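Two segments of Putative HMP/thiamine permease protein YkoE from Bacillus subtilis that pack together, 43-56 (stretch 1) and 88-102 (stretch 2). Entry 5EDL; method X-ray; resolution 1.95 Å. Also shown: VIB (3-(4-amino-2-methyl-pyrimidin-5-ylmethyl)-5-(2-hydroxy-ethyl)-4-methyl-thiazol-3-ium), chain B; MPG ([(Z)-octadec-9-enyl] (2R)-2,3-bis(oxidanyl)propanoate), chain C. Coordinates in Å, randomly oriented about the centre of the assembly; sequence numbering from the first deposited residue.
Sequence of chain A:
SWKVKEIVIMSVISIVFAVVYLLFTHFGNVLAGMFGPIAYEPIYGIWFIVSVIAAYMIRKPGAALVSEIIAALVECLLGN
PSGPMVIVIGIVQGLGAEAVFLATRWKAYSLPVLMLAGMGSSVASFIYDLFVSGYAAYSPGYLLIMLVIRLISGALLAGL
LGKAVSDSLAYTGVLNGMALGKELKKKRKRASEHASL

Stretch 1 (43-56) IYGIWFIVSVIAAY
Stretch 2, residues 88-102: VIGIVQGLGAEAVFL

This is a small, buried contact between two segments of one chain, held by side-chain packing without a cross-stretch hydrogen bond and joined at one end through bound thiamine (VIB).

All of stretch 2 is helical; the helix begins earlier in the chain and continues beyond it. In stretch 1, residues 49-56 are helical, and that helix runs on past Y56. Before them, Y44, G45 and I46 have helical phi/psi without the regular bonds. Backbone hydrogen bonds here are I46 N to I43 O (3.1 Å), W47 N to Y44 O (3.0 Å) and F48 N to G45 O (3.0 Å). The two helices run in the same general direction, with axes 9.7 Å apart at closest approach and a crossing angle of -41°. The CA atoms of F48 and Q93 lie 6.8 Å apart, those of S51 and G94 6.4 Å, and those of A55 and F101 8.1 Å.

Small residues occupy the middle. S51 (chi1 m) points toward stretch 2, and its CB lies 3.8 Å from A97 CB. S51 OG is 4.1 Å from G94 CA.

Further along, A55 CB sits over one face of the F101 ring (chi1 -66°, chi2 -70°), 3.5 Å from F101 CZ. A55 CB is 3.7 Å from the F101 ring centroid and 21° off the normal, a CH-pi contact.

At the other end, Q93 (m, t, chi3 -179°) points toward stretch 1. Its amide meets two ring edges: F48 CE1 (chi1 -42°, chi2 -34°) is 3.4 Å from Q93 CD, and Y44 CE1 (chi1 -145°, chi2 -72°) is 3.7 Å from Q93 OE1. Y44 OH is 3.4 Å from I89 CD1.

The same amide binds thiamine, so Q93 serves both packing and ligand. VIB N4A donates to Q93 OE1 at 2.8 Å, while Q93 NE2 donates to VIB N3A at 3.2 Å. Y44 OH donates to VIB O1 at 2.8 Å and accepts a weak bond from VIB N4A at 3.1 Å. W47 (chi1 m) lays a ring face against the pyrimidine, with W47 NE1 3.4 Å from VIB C6A.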

# COMPACT_ATOMS: atom_id res chain seq x y z
N ILE A 43 1.89 0.03 13.05
CA ILE A 43 2.13 -0.92 11.96
C ILE A 43 1.08 -0.78 10.86
O ILE A 43 1.13 -1.53 9.88
CB ILE A 43 2.13 -2.40 12.45
CG1 ILE A 43 0.72 -2.82 12.90
CG2 ILE A 43 3.21 -2.63 13.51
CD1 ILE A 43 0.60 -4.27 13.32
N TYR A 44 0.16 0.16 11.01
CA TYR A 44 -1.03 0.20 10.13
C TYR A 44 -0.67 0.31 8.65
O TYR A 44 -1.30 -0.33 7.81
CB TYR A 44 -1.97 1.35 10.52
CG TYR A 44 -3.43 0.97 10.33
CD1 TYR A 44 -3.97 0.86 9.05
CD2 TYR A 44 -4.25 0.68 11.42
CE1 TYR A 44 -5.30 0.48 8.86
CE2 TYR A 44 -5.58 0.30 11.25
CZ TYR A 44 -6.09 0.20 9.97
OH TYR A 44 -7.40 -0.18 9.78
N GLY A 45 0.35 1.11 8.33
CA GLY A 45 0.70 1.36 6.94
C GLY A 45 1.09 0.11 6.15
O GLY A 45 1.07 0.13 4.92
N ILE A 46 1.46 -0.96 6.84
CA ILE A 46 1.79 -2.21 6.15
C ILE A 46 0.59 -2.69 5.35
O ILE A 46 0.76 -3.28 4.27
CB ILE A 46 2.22 -3.34 7.12
CG1 ILE A 46 3.05 -4.39 6.38
CG2 ILE A 46 1.02 -4.01 7.75
CD1 ILE A 46 4.39 -3.87 5.85
N TRP A 47 -0.63 -2.45 5.84
CA TRP A 47 -1.82 -2.92 5.13
C TRP A 47 -2.13 -2.11 3.87
O TRP A 47 -3.08 -2.45 3.14
CB TRP A 47 -3.06 -2.91 6.06
CG TRP A 47 -2.98 -3.98 7.12
CD1 TRP A 47 -2.89 -5.33 6.93
CD2 TRP A 47 -3.01 -3.77 8.54
NE1 TRP A 47 -2.84 -5.98 8.15
CE2 TRP A 47 -2.90 -5.04 9.15
CE3 TRP A 47 -3.10 -2.63 9.35
CZ2 TRP A 47 -2.90 -5.20 10.54
CZ3 TRP A 47 -3.09 -2.79 10.72
CH2 TRP A 47 -2.98 -4.07 11.30
N PHE A 48 -1.34 -1.07 3.61
CA PHE A 48 -1.49 -0.29 2.36
C PHE A 48 -0.37 -0.53 1.34
O PHE A 48 -0.42 -0.00 0.22
CB PHE A 48 -1.50 1.23 2.62
CG PHE A 48 -2.29 1.67 3.81
CD1 PHE A 48 -3.45 1.02 4.20
CD2 PHE A 48 -1.87 2.77 4.54
CE1 PHE A 48 -4.17 1.45 5.31
CE2 PHE A 48 -2.58 3.22 5.65
CZ PHE A 48 -3.74 2.56 6.03
N ILE A 49 0.65 -1.28 1.72
CA ILE A 49 1.88 -1.31 0.93
C ILE A 49 1.65 -1.82 -0.50
O ILE A 49 2.30 -1.35 -1.43
CB ILE A 49 2.98 -2.17 1.62
CG1 ILE A 49 4.34 -1.92 0.94
CG2 ILE A 49 2.62 -3.65 1.59
CD1 ILE A 49 5.52 -2.44 1.72
N VAL A 50 0.70 -2.74 -0.68
CA VAL A 50 0.40 -3.28 -2.00
C VAL A 50 0.01 -2.17 -2.98
O VAL A 50 0.43 -2.20 -4.13
CB VAL A 50 -0.74 -4.34 -1.92
CG1 VAL A 50 -1.35 -4.60 -3.28
CG2 VAL A 50 -0.22 -5.62 -1.31
N SER A 51 -0.74 -1.19 -2.51
CA SER A 51 -1.18 -0.10 -3.38
C SER A 51 0.01 0.67 -3.92
O SER A 51 0.06 1.01 -5.09
CB SER A 51 -2.12 0.85 -2.64
OG SER A 51 -3.39 0.27 -2.49
N VAL A 52 0.98 0.95 -3.05
CA VAL A 52 2.13 1.73 -3.44
C VAL A 52 3.01 0.93 -4.41
O VAL A 52 3.46 1.46 -5.41
CB VAL A 52 2.93 2.19 -2.20
CG1 VAL A 52 4.31 2.72 -2.61
CG2 VAL A 52 2.15 3.26 -1.44
N ILE A 53 3.22 -0.35 -4.10
CA ILE A 53 4.05 -1.24 -4.91
C ILE A 53 3.49 -1.34 -6.33
O ILE A 53 4.20 -1.07 -7.30
CB ILE A 53 4.15 -2.65 -4.26
CG1 ILE A 53 4.92 -2.56 -2.93
CG2 ILE A 53 4.78 -3.67 -5.25
CD1 ILE A 53 4.98 -3.85 -2.11
N ALA A 54 2.22 -1.69 -6.45
CA ALA A 54 1.61 -1.86 -7.77
C ALA A 54 1.65 -0.58 -8.58
O ALA A 54 1.95 -0.63 -9.77
CB ALA A 54 0.17 -2.35 -7.64
N ALA A 55 1.35 0.56 -7.96
CA ALA A 55 1.32 1.83 -8.68
C ALA A 55 2.73 2.24 -9.12
O ALA A 55 2.95 2.61 -10.27
CB ALA A 55 0.70 2.94 -7.82
N TYR A 56 3.67 2.18 -8.18
CA TYR A 56 5.05 2.57 -8.45
C TYR A 56 5.69 1.66 -9.52
O TYR A 56 6.44 2.13 -10.37
CB TYR A 56 5.84 2.56 -7.14
CG TYR A 56 7.31 2.93 -7.21
CD1 TYR A 56 7.72 4.22 -7.53
CD2 TYR A 56 8.28 1.99 -6.92
CE1 TYR A 56 9.07 4.55 -7.58
CE2 TYR A 56 9.62 2.31 -6.95
CZ TYR A 56 10.02 3.58 -7.29
OH TYR A 56 11.35 3.85 -7.31
N VAL A 88 -14.05 -4.66 2.44
CA VAL A 88 -14.54 -3.29 2.42
C VAL A 88 -13.44 -2.30 2.80
O VAL A 88 -13.23 -1.30 2.11
CB VAL A 88 -15.72 -3.09 3.39
CG1 VAL A 88 -16.28 -1.67 3.24
CG2 VAL A 88 -16.83 -4.14 3.16
N ILE A 89 -12.71 -2.57 3.88
CA ILE A 89 -11.67 -1.62 4.25
C ILE A 89 -10.57 -1.64 3.20
O ILE A 89 -9.91 -0.63 2.94
CB ILE A 89 -11.08 -1.88 5.67
CG1 ILE A 89 -10.49 -0.56 6.23
CG2 ILE A 89 -10.08 -3.03 5.66
CD1 ILE A 89 -10.08 -0.59 7.71
N GLY A 90 -10.40 -2.79 2.54
CA GLY A 90 -9.45 -2.89 1.44
C GLY A 90 -9.84 -1.97 0.28
O GLY A 90 -9.02 -1.23 -0.24
N ILE A 91 -11.11 -2.03 -0.11
CA ILE A 91 -11.64 -1.14 -1.14
C ILE A 91 -11.42 0.32 -0.72
O ILE A 91 -10.90 1.11 -1.50
CB ILE A 91 -13.14 -1.40 -1.42
CG1 ILE A 91 -13.34 -2.79 -2.06
CG2 ILE A 91 -13.74 -0.28 -2.28
CD1 ILE A 91 -14.80 -3.27 -2.04
N VAL A 92 -11.79 0.65 0.51
CA VAL A 92 -11.64 2.02 1.01
C VAL A 92 -10.17 2.48 0.97
O VAL A 92 -9.86 3.56 0.49
CB VAL A 92 -12.20 2.16 2.45
CG1 VAL A 92 -11.80 3.49 3.08
CG2 VAL A 92 -13.72 2.02 2.44
N GLN A 93 -9.27 1.64 1.46
CA GLN A 93 -7.84 1.96 1.44
C GLN A 93 -7.32 2.12 0.01
O GLN A 93 -6.56 3.03 -0.25
CB GLN A 93 -7.05 0.89 2.21
CG GLN A 93 -7.33 1.00 3.72
CD GLN A 93 -7.01 -0.24 4.54
OE1 GLN A 93 -7.21 -0.25 5.76
NE2 GLN A 93 -6.53 -1.29 3.89
N GLY A 94 -7.76 1.26 -0.91
CA GLY A 94 -7.36 1.34 -2.30
C GLY A 94 -7.80 2.64 -2.97
O GLY A 94 -7.06 3.23 -3.77
N LEU A 95 -9.01 3.10 -2.64
CA LEU A 95 -9.56 4.35 -3.16
C LEU A 95 -8.79 5.55 -2.62
O LEU A 95 -8.54 6.52 -3.35
CB LEU A 95 -11.04 4.50 -2.79
CG LEU A 95 -12.01 3.52 -3.46
CD1 LEU A 95 -13.39 3.59 -2.79
CD2 LEU A 95 -12.13 3.78 -4.97
N GLY A 96 -8.44 5.48 -1.34
CA GLY A 96 -7.63 6.51 -0.70
C GLY A 96 -6.26 6.70 -1.35
O GLY A 96 -5.81 7.83 -1.57
N ALA A 97 -5.60 5.58 -1.65
CA ALA A 97 -4.30 5.63 -2.35
C ALA A 97 -4.48 6.06 -3.82
O ALA A 97 -3.74 6.91 -4.31
CB ALA A 97 -3.62 4.28 -2.28
N GLU A 98 -5.45 5.47 -4.49
CA GLU A 98 -5.71 5.78 -5.89
C GLU A 98 -6.02 7.26 -6.09
O GLU A 98 -5.65 7.83 -7.10
CB GLU A 98 -6.87 4.93 -6.41
CG GLU A 98 -7.06 4.98 -7.93
CD GLU A 98 -5.98 4.21 -8.68
OE1 GLU A 98 -5.71 3.04 -8.33
OE2 GLU A 98 -5.40 4.77 -9.63
N ALA A 99 -6.71 7.88 -5.13
CA ALA A 99 -7.07 9.29 -5.25
C ALA A 99 -5.83 10.19 -5.41
O ALA A 99 -5.87 11.20 -6.10
CB ALA A 99 -7.90 9.73 -4.03
N VAL A 100 -4.74 9.82 -4.75
CA VAL A 100 -3.50 10.60 -4.83
C VAL A 100 -2.84 10.42 -6.22
O VAL A 100 -2.28 11.37 -6.77
CB VAL A 100 -2.53 10.19 -3.70
CG1 VAL A 100 -1.10 10.66 -3.99
CG2 VAL A 100 -3.02 10.74 -2.36
N PHE A 101 -2.93 9.22 -6.78
CA PHE A 101 -2.36 9.00 -8.12
C PHE A 101 -3.27 9.64 -9.15
O PHE A 101 -2.79 10.19 -10.13
CB PHE A 101 -2.13 7.51 -8.40
CG PHE A 101 -1.08 6.91 -7.52
CD1 PHE A 101 0.26 7.26 -7.69
CD2 PHE A 101 -1.41 6.04 -6.49
CE1 PHE A 101 1.24 6.73 -6.87
CE2 PHE A 101 -0.43 5.50 -5.67
CZ PHE A 101 0.90 5.85 -5.85
N LEU A 102 -4.58 9.59 -8.92
CA LEU A 102 -5.52 10.34 -9.75
C LEU A 102 -5.17 11.83 -9.74
O LEU A 102 -5.08 12.47 -10.79
CB LEU A 102 -6.97 10.12 -9.27
CG LEU A 102 -8.07 11.08 -9.76
CD1 LEU A 102 -8.25 11.01 -11.27
CD2 LEU A 102 -9.39 10.80 -9.05
CM2 VIB B . -6.33 -5.32 3.79
N4A VIB B . -6.57 -2.24 7.58
CM4 VIB B . -6.30 -3.19 12.31
O1 VIB B . -8.70 -0.16 12.21
C7 VIB B . -9.83 -0.92 12.57
C6 VIB B . -9.36 -2.29 12.99
C2 VIB B . -8.85 -4.15 9.53
S1 VIB B . -9.82 -3.45 10.55
C5 VIB B . -8.92 -3.02 11.74
C4 VIB B . -7.55 -3.39 11.45
N3 VIB B . -7.52 -4.11 10.06
C7A VIB B . -6.28 -4.65 9.51
C4A VIB B . -6.45 -3.59 7.08
N3A VIB B . -6.45 -3.83 5.77
C2A VIB B . -6.33 -5.10 5.31
N1A VIB B . -6.20 -6.14 6.20
C6A VIB B . -6.20 -5.92 7.54
C5A VIB B . -6.32 -4.62 7.97
C2 MPG C . -11.73 9.57 -4.03
C3 MPG C . -11.09 9.78 -5.38
C4 MPG C . -10.53 8.46 -5.89
C5 MPG C . -11.68 7.60 -6.36
C6 MPG C . -11.41 7.14 -7.78
C7 MPG C . -10.33 6.09 -7.76
C8 MPG C . -10.38 5.28 -9.04
C9 MPG C . -9.60 6.02 -10.11
C10 MPG C . -9.32 5.46 -11.30
C11 MPG C . -9.74 4.06 -11.67
C12 MPG C . -10.47 4.11 -12.99
C13 MPG C . -9.51 4.50 -14.10
C14 MPG C . -9.75 5.92 -14.58
C15 MPG C . -9.47 6.02 -16.06
C16 MPG C . -8.62 7.24 -16.34
C17 MPG C . -8.19 7.24 -17.79
C18 MPG C . -6.89 8.01 -17.90
O1 MPG C . -11.57 11.33 -2.44
C1 MPG C . -12.31 10.87 -3.54